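Side-chain contact in putative sugar binding protein (Salmonella enterica subsp. enterica serovar Typhimurium, PDB 3KNZ), which probably binds a phosphosugar or related carbohydrate derivative through its SIS domains, though its exact activity is not established: residues 131-134 with 135-138. Residues are numbered along the deposited sequence; the frame is centred on the assembly and turned at random.
Sequences AGVA and PATI
A cis peptide bond between Ala-134 and Pro-135 reverses the chain in a type VIb turn over 133-136, with the proline third, and folds 135-138 back beside 131-134. In the cis form the two CA atoms of Ala-134 and Pro-135 come within 2.9 Å of each other. Both residues direct CB away from the opposing segment, and both are exposed. Ala-136 then points inward. Its CB lies 3.5 Å from the carbonyl O of Val-133 and 4.0 Å from CG2 of the same residue, so one residue borders it with both backbone and side chain. Ala-131 and Ala-136 both direct CB toward the other side of the loop; how closely the two methyls meet is doubtful. In Val-133, with CG1 anti to the carbonyl carbon (chi1 -59°), CG2 falls between N and the carbonyl carbon, where it also approaches Pro-135 O at 3.8 Å. Ile-138 adds an apolar neighbour for Ala-131: its extended end (chi2 177°) carries CD1 to 4.1 Å from Ala-131 CB. Ala-131, Ala-136 and Ile-138 are buried. The Asp-139 carboxylate, through OD2, holds the Ala-136 N-H as the chain enters the 3-10 segment. The loop leaves strand 126-131 of the parallel SIS-domain sheet and leads to the short strand 144-145, outermost in this chain's sheet; Ala-131 is backbone hydrogen-bonded to Val-148 and Ile-138 to Gly-108, while Thr-137 and Ile-138 rest on Leu-114 and Met-117, respectively, of helix 111-122.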
ATOM      1  N   ALA A 131     -11.706  15.907  -8.351  1.00 25.74           N
ATOM      2  CA  ALA A 131     -12.484  16.101  -7.136  1.00 25.65           C
ATOM      3  C   ALA A 131     -13.948  15.786  -7.420  1.00 25.57           C
ATOM      4  O   ALA A 131     -14.352  15.667  -8.575  1.00 25.90           O
ATOM      5  CB  ALA A 131     -12.337  17.534  -6.637  1.00 25.33           C
ATOM      6  N   GLY A 132     -14.741  15.647  -6.368  1.00 25.71           N
ATOM      7  CA  GLY A 132     -16.164  15.378  -6.531  1.00 25.38           C
ATOM      8  C   GLY A 132     -16.982  16.660  -6.537  1.00 25.33           C
ATOM      9  O   GLY A 132     -18.190  16.626  -6.761  1.00 26.16           O
ATOM     10  N   VAL A 133     -16.329  17.789  -6.277  1.00 24.66           N
ATOM     11  CA  VAL A 133     -17.007  19.081  -6.251  1.00 23.71           C
ATOM     12  C   VAL A 133     -16.237  20.084  -7.095  1.00 23.37           C
ATOM     13  O   VAL A 133     -15.085  19.855  -7.461  1.00 23.57           O
ATOM     14  CB  VAL A 133     -17.144  19.631  -4.808  1.00 23.77           C
ATOM     15  CG1 VAL A 133     -17.935  18.666  -3.938  1.00 22.43           C
ATOM     16  CG2 VAL A 133     -15.777  19.896  -4.195  1.00 21.90           C
ATOM     17  N   ALA A 134     -16.885  21.193  -7.413  1.00 22.91           N
ATOM     18  CA  ALA A 134     -16.248  22.240  -8.182  1.00 22.72           C
ATOM     19  C   ALA A 134     -16.811  23.585  -7.741  1.00 23.11           C
ATOM     20  O   ALA A 134     -18.023  23.765  -7.699  1.00 24.59           O
ATOM     21  CB  ALA A 134     -16.468  22.022  -9.669  1.00 22.14           C
ATOM     22  N   PRO A 135     -15.935  24.527  -7.369  1.00 22.57           N
ATOM     23  CA  PRO A 135     -14.487  24.347  -7.321  1.00 22.44           C
ATOM     24  C   PRO A 135     -14.035  23.490  -6.131  1.00 22.50           C
ATOM     25  O   PRO A 135     -14.735  23.395  -5.121  1.00 22.60           O
ATOM     26  CB  PRO A 135     -13.945  25.779  -7.215  1.00 22.05           C
ATOM     27  CG  PRO A 135     -15.073  26.606  -6.769  1.00 22.45           C
ATOM     28  CD  PRO A 135     -16.334  25.933  -7.206  1.00 21.94           C
ATOM     29  N   ALA A 136     -12.877  22.858  -6.280  1.00 22.18           N
ATOM     30  CA  ALA A 136     -12.306  22.013  -5.242  1.00 21.76           C
ATOM     31  C   ALA A 136     -10.938  22.572  -4.862  1.00 21.80           C
ATOM     32  O   ALA A 136     -10.259  23.164  -5.697  1.00 21.75           O
ATOM     33  CB  ALA A 136     -12.182  20.583  -5.742  1.00 20.98           C
ATOM     34  N   THR A 137     -10.535  22.381  -3.608  1.00 21.77           N
ATOM     35  CA  THR A 137      -9.249  22.892  -3.130  1.00 21.61           C
ATOM     36  C   THR A 137      -8.052  22.418  -3.964  1.00 22.27           C
ATOM     37  O   THR A 137      -7.103  23.172  -4.175  1.00 23.07           O
ATOM     38  CB  THR A 137      -9.018  22.528  -1.647  1.00 21.68           C
ATOM     39  OG1 THR A 137     -10.070  23.081  -0.844  1.00 20.97           O
ATOM     40  CG2 THR A 137      -7.688  23.069  -1.161  1.00 19.06           C
ATOM     41  N   ILE A 138      -8.092  21.183  -4.452  1.00 22.40           N
ATOM     42  CA  ILE A 138      -6.984  20.655  -5.251  1.00 21.94           C
ATOM     43  C   ILE A 138      -6.919  21.247  -6.675  1.00 22.55           C
ATOM     44  O   ILE A 138      -5.904  21.110  -7.359  1.00 23.38           O
ATOM     45  CB  ILE A 138      -6.987  19.098  -5.291  1.00 21.48           C
ATOM     46  CG1 ILE A 138      -8.312  18.563  -5.841  1.00 21.10           C
ATOM     47  CG2 ILE A 138      -6.737  18.531  -3.902  1.00 18.56           C
ATOM     48  CD1 ILE A 138      -8.362  17.047  -5.986  1.00 19.22           C
TER